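Local coordinates for protein ML032222a iGluR (Mnemiopsis leidyi, PDB 4YKI) that binds glycine in the cleft of its ligand-binding domain and is probably a subunit of a glycine-activated ion channel of the ionotropic glutamate receptor family, at residues K135-P146 and L182-V191; L192-C200 and K247-C255. All coordinates share one frame; numbering follows the deposited sequence.

Contact 1 of 2, residues K135-P146 and L182-V191; sequences KYKWGVIGSRHP and LFVFIDEGPV. With GLY (glycine), chain E.
Lys137 bonds twice across the contact, through its N to Leu182 O and through its O, which accepts from Val184 N; Gly139 likewise gives its N to Val184 O and takes Ile186 N at its O. These four backbone hydrogen bonds join strands 137-141 and 183-188, parallel neighbours in the mixed sheet. On one face of the sheet the Phe183 ring packs against the backbone of strand 137-141, with Trp138 CA over its face, 3.9 Å from the ring centroid in a CH-pi contact. Further along, Ile141 CD1 meets the edge of the Phe185 ring. On the other face Trp138 CB packs on Val184 CB. Where the strands part, a water takes over, accepting from Ile141 N and donating to Ile186 O and Asp187 OD1.

Beyond the strand pairing, Arg144, at the N-cap of helix 145-152, has its CG anti to the backbone N (chi1 -175°) and its chain extended to NE. It grips Asp187 side-on: NE reaches OD1 at 2.7 Å and NH2 reaches OD2 at 2.9 Å, with guanidinium and carboxylate planes 23° apart. A salt bridge from Glu17 engages Arg144 NH1. The ligand's CA rests over the guanidinium face, its N donates to Glu188 OE1 (2.7 Å), and its O accepts from His145 N (2.9 Å). Tyr214 OH and Ser93 OG also bond the Glu188 carboxylate. Asp187 thus acts as a second-shell residue fixing the arginine's rotation, while Glu188 probably balances the ligand's ammonium charge.

Contact 2 of 2, residues L192-C200 and K247-C255; sequences LAHNLISDC and KWSSGNSVC
His194 and Ser250 carry the polar part of this contact, where the end of helix 189-195 meets the tail that follows helix 240-248. Ser250 N donates to His194 ND1 at 2.9 Å, lying near the imidazole plane at the ring edge, although the bond is bent (136°). The ring reaches the tail because CG stands anti to the backbone N (chi1 176°). In the conformer described, Ser250 returns a second bond through its side chain: OG donates to His194 O at 2.9 Å, in the carbonyl plane and on a lone pair. A water donates to Ser250 O and, weakly, to Ala193 O. With an alanine in place of His194, Ser250 N would probably lose its acceptor ND1, and the tail would be less firmly held at this point.

Van der Waals packing centres on Ile197. Its CD1 reaches along the tail to Ser253 CB (4.0 Å) and Asn252 O (3.4 Å), while CG2 lies against Ser250.

The covalent link closes the far end, where Cys200 SG and Cys255 SG are joined at 2.0 Å with a chi3 of -86°, close to the relaxed value for a disulfide. Asp199, just before Cys200, forms a salt bridge with Arg179 of helix 171-179. A disulfide tying the C-terminal tail back to the lobe that carries helix 189-195 is a familiar feature of ionotropic glutamate receptor ligand-binding domains.

Helix 189-195 joins the two contacts in series: its first turn closes contact 1 and its last opens contact 2. Contact 1 is largely buried; the turn after strand 137-141 and the end of strand 183-188 bring Arg144 and Glu188 to the bound glycine. Contact 2 lies on the surface, with none of its touching residues buried, and relies on two hydrogen bonds, a water and a disulfide between largely irregular segments. Of the two, contact 1 alone has regular strand pairing and contact 2 alone a covalent bond. Their centres are 18 Å apart, yet they touch through Leu192, whose CD2 packs 3.6 Å from Phe185 CE2 and whose CD1 approaches Asp187 CB, linking the helix to strand 183-188.

Contact 1 of 2, residues K135-P146 and L182-V191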
loop_
_atom_site.group_PDB
_atom_site.type_symbol
_atom_site.label_atom_id
_atom_site.label_comp_id
_atom_site.label_asym_id
_atom_site.label_seq_id
_atom_site.Cartn_x
_atom_site.Cartn_y
_atom_site.Cartn_z
ATOM N N LYS B 135 7.868 -10.502 -34.943
ATOM C CA LYS B 135 8.705 -9.319 -35.103
ATOM C C LYS B 135 9.510 -9.029 -33.839
ATOM O O LYS B 135 10.724 -8.768 -33.894
ATOM C CB LYS B 135 7.854 -8.094 -35.426
ATOM C CG LYS B 135 8.669 -6.797 -35.497
ATOM C CD LYS B 135 7.840 -5.578 -35.901
ATOM C CE LYS B 135 8.659 -4.309 -35.812
ATOM N NZ LYS B 135 7.885 -3.164 -36.305
ATOM N N TYR B 136 8.829 -9.061 -32.695
ATOM C CA TYR B 136 9.425 -8.757 -31.415
ATOM C C TYR B 136 9.722 -10.015 -30.635
ATOM O O TYR B 136 8.907 -10.930 -30.601
ATOM C CB TYR B 136 8.454 -7.898 -30.560
ATOM C CG TYR B 136 8.259 -6.499 -31.089
ATOM C CD1 TYR B 136 9.148 -5.501 -30.765
ATOM C CD2 TYR B 136 7.204 -6.178 -31.918
ATOM C CE1 TYR B 136 9.006 -4.233 -31.257
ATOM C CE2 TYR B 136 7.049 -4.907 -32.407
ATOM C CZ TYR B 136 7.960 -3.935 -32.083
ATOM O OH TYR B 136 7.854 -2.640 -32.554
ATOM N N LYS B 137 10.889 -10.040 -30.000
ATOM C CA LYS B 137 11.186 -10.961 -28.910
ATOM C C LYS B 137 10.845 -10.272 -27.591
ATOM O O LYS B 137 10.595 -9.070 -27.573
ATOM C CB LYS B 137 12.654 -11.395 -28.945
ATOM C CG LYS B 137 12.963 -12.319 -30.114
ATOM C CD LYS B 137 14.411 -12.785 -30.135
ATOM C CE LYS B 137 14.688 -13.729 -31.301
ATOM N NZ LYS B 137 13.783 -14.910 -31.306
ATOM N N TRP B 138 10.821 -11.029 -26.503
ATOM C CA TRP B 138 10.393 -10.486 -25.229
ATOM C C TRP B 138 10.941 -11.328 -24.101
ATOM O O TRP B 138 11.427 -12.446 -24.322
ATOM C CB TRP B 138 8.860 -10.438 -25.140
ATOM C CG TRP B 138 8.211 -11.782 -25.080
ATOM C CD1 TRP B 138 7.912 -12.494 -23.957
ATOM C CD2 TRP B 138 7.803 -12.588 -26.189
ATOM N NE1 TRP B 138 7.339 -13.696 -24.298
ATOM C CE2 TRP B 138 7.268 -13.776 -25.664
ATOM C CE3 TRP B 138 7.840 -12.423 -27.571
ATOM C CZ2 TRP B 138 6.747 -14.782 -26.481
ATOM C CZ3 TRP B 138 7.343 -13.433 -28.377
ATOM C CH2 TRP B 138 6.808 -14.598 -27.829
ATOM N N GLY B 139 10.876 -10.801 -22.885
ATOM C CA GLY B 139 11.295 -11.581 -21.742
ATOM C C GLY B 139 10.989 -10.937 -20.417
ATOM O O GLY B 139 10.625 -9.767 -20.321
ATOM N N VAL B 140 11.160 -11.759 -19.394
ATOM C CA VAL B 140 11.155 -11.357 -18.002
ATOM C C VAL B 140 12.412 -11.901 -17.334
ATOM O O VAL B 140 13.017 -12.853 -17.820
ATOM C CB VAL B 140 9.918 -11.914 -17.224
ATOM C CG1 VAL B 140 8.641 -11.312 -17.739
ATOM C CG2 VAL B 140 9.872 -13.460 -17.274
ATOM N N ILE B 141 12.790 -11.313 -16.213
ATOM C CA ILE B 141 13.947 -11.777 -15.465
ATOM C C ILE B 141 13.557 -13.019 -14.680
ATOM O O ILE B 141 12.514 -13.050 -14.007
ATOM C CB ILE B 141 14.455 -10.677 -14.537
ATOM C CG1 ILE B 141 14.957 -9.467 -15.348
ATOM C CG2 ILE B 141 15.521 -11.207 -13.593
ATOM C CD1 ILE B 141 15.092 -8.179 -14.541
ATOM N N GLY B 142 14.393 -14.045 -14.722
ATOM C CA GLY B 142 14.125 -15.257 -13.982
ATOM C C GLY B 142 14.209 -15.075 -12.475
ATOM O O GLY B 142 15.042 -14.329 -11.955
ATOM N N SER B 143 13.325 -15.772 -11.768
ATOM C CA SER B 143 13.288 -15.763 -10.298
ATOM C C SER B 143 13.124 -14.360 -9.721
ATOM O O SER B 143 13.795 -13.963 -8.763
ATOM C CB SER B 143 14.524 -16.455 -9.731
ATOM O OG SER B 143 14.536 -17.828 -10.102
ATOM N N ARG B 144 12.181 -13.623 -10.288
ATOM C CA ARG B 144 11.854 -12.267 -9.867
ATOM C C ARG B 144 10.324 -12.164 -9.934
ATOM O O ARG B 144 9.667 -12.968 -10.609
ATOM C CB ARG B 144 12.553 -11.279 -10.814
ATOM C CG ARG B 144 12.446 -9.800 -10.499
ATOM C CD ARG B 144 13.020 -8.983 -11.644
ATOM N NE ARG B 144 12.711 -7.550 -11.582
ATOM C CZ ARG B 144 13.349 -6.648 -10.843
ATOM N NH1 ARG B 144 14.339 -6.998 -10.042
ATOM N NH2 ARG B 144 12.969 -5.374 -10.897
ATOM N N HIS B 145 9.766 -11.159 -9.274
ATOM C CA HIS B 145 8.320 -11.030 -9.098
ATOM C C HIS B 145 7.489 -11.022 -10.388
ATOM O O HIS B 145 6.490 -11.707 -10.435
ATOM C CB HIS B 145 8.077 -9.814 -8.218
ATOM C CG HIS B 145 6.673 -9.346 -8.172
ATOM N ND1 HIS B 145 5.714 -9.940 -7.383
ATOM C CD2 HIS B 145 6.085 -8.298 -8.794
ATOM C CE1 HIS B 145 4.590 -9.258 -7.519
ATOM N NE2 HIS B 145 4.787 -8.257 -8.366
ATOM N N PRO B 146 7.854 -10.239 -11.418
ATOM C CA PRO B 146 6.993 -10.260 -12.606
ATOM C C PRO B 146 6.816 -11.670 -13.181
ATOM O O PRO B 146 5.700 -12.061 -13.506
ATOM C CB PRO B 146 7.705 -9.297 -13.572
ATOM C CG PRO B 146 8.429 -8.331 -12.654
ATOM C CD PRO B 146 8.915 -9.218 -11.532
ATOM N N LEU B 182 13.892 -4.259 -30.944
ATOM C CA LEU B 182 12.890 -5.255 -31.284
ATOM C C LEU B 182 12.605 -6.219 -30.128
ATOM O O LEU B 182 12.555 -7.442 -30.290
ATOM C CB LEU B 182 13.286 -5.982 -32.582
ATOM C CG LEU B 182 13.292 -5.079 -33.826
ATOM C CD1 LEU B 182 13.941 -5.817 -34.995
ATOM C CD2 LEU B 182 11.900 -4.630 -34.179
ATOM N N PHE B 183 12.375 -5.622 -28.967
ATOM C CA PHE B 183 12.278 -6.373 -27.736
ATOM C C PHE B 183 11.252 -5.712 -26.819
ATOM O O PHE B 183 11.163 -4.455 -26.767
ATOM C CB PHE B 183 13.650 -6.452 -27.057
ATOM C CG PHE B 183 13.715 -7.477 -25.945
ATOM C CD1 PHE B 183 13.831 -8.818 -26.247
ATOM C CD2 PHE B 183 13.607 -7.097 -24.609
ATOM C CE1 PHE B 183 13.867 -9.766 -25.251
ATOM C CE2 PHE B 183 13.641 -8.059 -23.596
ATOM C CZ PHE B 183 13.783 -9.375 -23.915
ATOM N N VAL B 184 10.461 -6.544 -26.138
ATOM C CA VAL B 184 9.565 -6.099 -25.084
ATOM C C VAL B 184 10.066 -6.676 -23.743
ATOM O O VAL B 184 10.196 -7.904 -23.573
ATOM C CB VAL B 184 8.113 -6.568 -25.317
ATOM C CG1 VAL B 184 7.211 -6.160 -24.144
ATOM C CG2 VAL B 184 7.551 -6.011 -26.611
ATOM N N PHE B 185 10.329 -5.795 -22.793
ATOM C CA PHE B 185 10.727 -6.173 -21.447
ATOM C C PHE B 185 9.548 -5.903 -20.528
ATOM O O PHE B 185 8.997 -4.807 -20.523
ATOM C CB PHE B 185 11.969 -5.373 -21.036
ATOM C CG PHE B 185 12.443 -5.614 -19.614
ATOM C CD1 PHE B 185 12.368 -6.860 -19.018
ATOM C CD2 PHE B 185 12.984 -4.573 -18.890
ATOM C CE1 PHE B 185 12.822 -7.032 -17.704
ATOM C CE2 PHE B 185 13.428 -4.762 -17.595
ATOM C CZ PHE B 185 13.328 -5.991 -17.017
ATOM N N ILE B 186 9.155 -6.923 -19.768
ATOM C CA ILE B 186 8.025 -6.839 -18.854
ATOM C C ILE B 186 8.576 -6.868 -17.436
ATOM O O ILE B 186 9.182 -7.866 -17.037
ATOM C CB ILE B 186 7.059 -8.039 -19.054
ATOM C CG1 ILE B 186 6.587 -8.128 -20.513
ATOM C CG2 ILE B 186 5.860 -7.947 -18.092
ATOM C CD1 ILE B 186 5.832 -9.415 -20.864
ATOM N N ASP B 187 8.378 -5.788 -16.696
ATOM C CA ASP B 187 8.935 -5.677 -15.347
ATOM C C ASP B 187 8.038 -4.783 -14.484
ATOM O O ASP B 187 6.816 -4.901 -14.568
ATOM C CB ASP B 187 10.409 -5.228 -15.367
ATOM C CG ASP B 187 11.128 -5.596 -14.076
ATOM O OD1 ASP B 187 11.464 -6.801 -13.912
ATOM O OD2 ASP B 187 11.298 -4.704 -13.219
ATOM N N GLU B 188 8.636 -3.922 -13.653
ATOM C CA GLU B 188 7.910 -3.197 -12.611
ATOM C C GLU B 188 7.971 -1.697 -12.871
ATOM O O GLU B 188 9.024 -1.148 -13.154
ATOM C CB GLU B 188 8.485 -3.543 -11.225
ATOM C CG GLU B 188 8.459 -5.031 -10.929
ATOM C CD GLU B 188 9.037 -5.402 -9.576
ATOM O OE1 GLU B 188 9.791 -4.591 -8.985
ATOM O OE2 GLU B 188 8.768 -6.553 -9.134
ATOM N N GLY B 189 6.827 -1.041 -12.720
ATOM C CA GLY B 189 6.694 0.364 -13.037
ATOM C C GLY B 189 7.781 1.282 -12.489
ATOM O O GLY B 189 8.407 2.020 -13.241
ATOM N N PRO B 190 8.012 1.285 -11.178
ATOM C CA PRO B 190 8.950 2.278 -10.635
ATOM C C PRO B 190 10.393 2.041 -11.082
ATOM O O PRO B 190 11.161 2.978 -11.306
ATOM C CB PRO B 190 8.791 2.104 -9.119
ATOM C CG PRO B 190 7.388 1.542 -8.963
ATOM C CD PRO B 190 7.225 0.627 -10.125
ATOM N N VAL B 191 10.767 0.771 -11.231
ATOM C CA VAL B 191 12.102 0.401 -11.661
ATOM C C VAL B 191 12.332 0.853 -13.097
ATOM O O VAL B 191 13.381 1.408 -13.438
ATOM C CB VAL B 191 12.305 -1.129 -11.518
ATOM C CG1 VAL B 191 13.617 -1.593 -12.122
ATOM C CG2 VAL B 191 12.234 -1.529 -10.041
HETATM N N GLY E . 11.315 -5.979 -7.194
HETATM C CA GLY E . 11.610 -7.320 -7.748
HETATM C C GLY E . 11.137 -8.459 -6.877
HETATM O O GLY E . 11.259 -9.618 -7.329
HETATM O OXT GLY E . 10.669 -8.215 -5.744
HETATM O O HOH W 1 11.045 -9.026 -15.358
#

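Contact 2 of 2, residues L192-C200 and K247-C255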
loop_
_atom_site.group_PDB
_atom_site.type_symbol
_atom_site.label_atom_id
_atom_site.label_comp_id
_atom_site.label_asym_id
_atom_site.label_seq_id
_atom_site.Cartn_x
_atom_site.Cartn_y
_atom_site.Cartn_z
ATOM N N LEU B 192 11.359 0.615 -13.956
ATOM C CA LEU B 192 11.480 1.027 -15.345
ATOM C C LEU B 192 11.439 2.538 -15.460
ATOM O O LEU B 192 12.205 3.110 -16.253
ATOM C CB LEU B 192 10.392 0.375 -16.197
ATOM C CG LEU B 192 10.487 -1.144 -16.270
ATOM C CD1 LEU B 192 9.422 -1.719 -17.192
ATOM C CD2 LEU B 192 11.855 -1.593 -16.705
ATOM N N ALA B 193 10.586 3.199 -14.689
ATOM C CA ALA B 193 10.476 4.662 -14.756
ATOM C C ALA B 193 11.819 5.304 -14.460
ATOM O O ALA B 193 12.273 6.222 -15.168
ATOM C CB ALA B 193 9.415 5.172 -13.789
ATOM N N HIS B 194 12.489 4.829 -13.422
ATOM C CA HIS B 194 13.756 5.400 -13.050
ATOM C C HIS B 194 14.860 5.104 -14.056
ATOM O O HIS B 194 15.600 6.009 -14.489
ATOM C CB HIS B 194 14.199 4.892 -11.686
ATOM C CG HIS B 194 15.551 5.389 -11.323
ATOM N ND1 HIS B 194 15.773 6.686 -10.913
ATOM C CD2 HIS B 194 16.764 4.809 -11.424
ATOM C CE1 HIS B 194 17.063 6.860 -10.716
ATOM N NE2 HIS B 194 17.693 5.740 -11.022
ATOM N N ASN B 195 14.979 3.835 -14.421
ATOM C CA ASN B 195 16.121 3.361 -15.174
ATOM C C ASN B 195 16.072 3.651 -16.673
ATOM O O ASN B 195 17.115 3.636 -17.314
ATOM C CB ASN B 195 16.345 1.875 -14.900
ATOM C CG ASN B 195 16.911 1.633 -13.523
ATOM O OD1 ASN B 195 18.079 1.922 -13.295
ATOM N ND2 ASN B 195 16.104 1.162 -12.600
ATOM N N LEU B 196 14.889 3.936 -17.212
ATOM C CA LEU B 196 14.747 4.156 -18.657
ATOM C C LEU B 196 14.393 5.605 -18.971
ATOM O O LEU B 196 13.973 5.916 -20.088
ATOM C CB LEU B 196 13.703 3.190 -19.217
ATOM C CG LEU B 196 14.048 1.712 -19.044
ATOM C CD1 LEU B 196 12.914 0.839 -19.510
ATOM C CD2 LEU B 196 15.321 1.333 -19.754
ATOM N N ILE B 197 14.619 6.502 -18.015
ATOM C CA ILE B 197 14.232 7.907 -18.150
ATOM C C ILE B 197 14.820 8.606 -19.378
ATOM O O ILE B 197 14.157 9.466 -19.967
ATOM C CB ILE B 197 14.583 8.709 -16.855
ATOM C CG1 ILE B 197 13.929 10.099 -16.878
ATOM C CG2 ILE B 197 16.089 8.781 -16.642
ATOM C CD1 ILE B 197 12.418 10.072 -16.865
ATOM N N SER B 198 16.036 8.224 -19.753
ATOM C CA SER B 198 16.754 8.831 -20.886
ATOM C C SER B 198 16.799 7.931 -22.128
ATOM O O SER B 198 17.588 8.165 -23.062
ATOM C CB SER B 198 18.183 9.181 -20.472
ATOM O OG SER B 198 18.958 8.009 -20.274
ATOM N N ASP B 199 15.961 6.898 -22.135
ATOM C CA ASP B 199 15.795 6.044 -23.318
ATOM C C ASP B 199 14.619 6.549 -24.125
ATOM O O ASP B 199 13.487 6.084 -23.999
ATOM C CB ASP B 199 15.607 4.583 -22.915
ATOM C CG ASP B 199 16.867 3.988 -22.343
ATOM O OD1 ASP B 199 17.104 4.121 -21.126
ATOM O OD2 ASP B 199 17.648 3.400 -23.110
ATOM N N CYS B 200 14.899 7.512 -24.991
ATOM C CA CYS B 200 13.845 8.202 -25.709
ATOM C C CYS B 200 13.226 7.345 -26.808
ATOM O O CYS B 200 12.189 7.709 -27.355
ATOM C CB CYS B 200 14.381 9.511 -26.302
ATOM S SG CYS B 200 15.178 10.616 -25.107
ATOM N N LYS B 247 14.257 12.481 -3.774
ATOM C CA LYS B 247 15.711 12.568 -3.721
ATOM C C LYS B 247 16.385 11.640 -4.717
ATOM O O LYS B 247 17.321 12.041 -5.409
ATOM C CB LYS B 247 16.195 12.191 -2.320
ATOM C CG LYS B 247 17.715 12.089 -2.180
ATOM C CD LYS B 247 18.108 11.768 -0.754
ATOM C CE LYS B 247 19.600 11.480 -0.645
ATOM N NZ LYS B 247 19.969 11.078 0.752
ATOM N N TRP B 248 15.912 10.401 -4.790
ATOM C CA TRP B 248 16.641 9.343 -5.486
ATOM C C TRP B 248 16.164 9.034 -6.902
ATOM O O TRP B 248 16.954 8.567 -7.726
ATOM C CB TRP B 248 16.598 8.046 -4.668
ATOM C CG TRP B 248 17.448 8.111 -3.470
ATOM C CD1 TRP B 248 17.050 8.282 -2.178
ATOM C CD2 TRP B 248 18.871 8.010 -3.445
ATOM N NE1 TRP B 248 18.151 8.306 -1.348
ATOM C CE2 TRP B 248 19.278 8.136 -2.106
ATOM C CE3 TRP B 248 19.845 7.835 -4.435
ATOM C CZ2 TRP B 248 20.623 8.088 -1.733
ATOM C CZ3 TRP B 248 21.163 7.785 -4.069
ATOM C CH2 TRP B 248 21.551 7.920 -2.733
ATOM N N SER B 249 14.884 9.227 -7.198
ATOM C CA SER B 249 14.417 8.853 -8.527
ATOM C C SER B 249 14.837 9.920 -9.529
ATOM O O SER B 249 15.005 11.096 -9.185
ATOM C CB SER B 249 12.917 8.601 -8.547
ATOM O OG SER B 249 12.214 9.784 -8.270
ATOM N N SER B 250 14.996 9.505 -10.779
ATOM C CA SER B 250 15.490 10.384 -11.831
ATOM C C SER B 250 14.409 11.371 -12.249
ATOM O O SER B 250 13.217 11.050 -12.235
ATOM C CB SER B 250 15.964 9.556 -13.031
ATOM O OG SER B 250 14.949 8.684 -13.501
ATOM N N GLY B 251 14.839 12.578 -12.607
ATOM C CA GLY B 251 13.934 13.640 -12.996
ATOM C C GLY B 251 14.310 14.123 -14.376
ATOM O O GLY B 251 15.221 13.578 -15.005
ATOM N N ASN B 252 13.617 15.157 -14.841
ATOM C CA ASN B 252 13.767 15.615 -16.210
ATOM C C ASN B 252 13.528 14.453 -17.163
ATOM O O ASN B 252 12.914 13.446 -16.810
ATOM C CB ASN B 252 15.172 16.193 -16.451
ATOM C CG ASN B 252 15.422 17.473 -15.688
ATOM O OD1 ASN B 252 14.828 17.721 -14.637
ATOM N ND2 ASN B 252 16.312 18.304 -16.222
ATOM N N SER B 253 13.995 14.647 -18.386
ATOM C CA SER B 253 14.215 13.596 -19.357
ATOM C C SER B 253 14.721 14.373 -20.552
ATOM O O SER B 253 14.053 15.300 -21.017
ATOM C CB SER B 253 12.937 12.825 -19.715
ATOM O OG SER B 253 11.972 13.670 -20.318
ATOM N N VAL B 254 15.915 14.030 -21.022
ATOM C CA VAL B 254 16.455 14.638 -22.230
ATOM C C VAL B 254 15.432 14.506 -23.363
ATOM O O VAL B 254 15.388 15.332 -24.272
ATOM C CB VAL B 254 17.793 13.977 -22.628
ATOM C CG1 VAL B 254 18.294 14.505 -23.972
ATOM C CG2 VAL B 254 18.837 14.216 -21.547
ATOM N N CYS B 255 14.596 13.473 -23.278
ATOM C CA CYS B 255 13.566 13.209 -24.279
ATOM C C CYS B 255 12.530 14.332 -24.339
ATOM O O CYS B 255 11.844 14.612 -23.357
ATOM C CB CYS B 255 12.881 11.877 -23.963
ATOM S SG CYS B 255 14.032 10.586 -23.437
HETATM O O HOH W 2 11.922 8.730 -13.428
#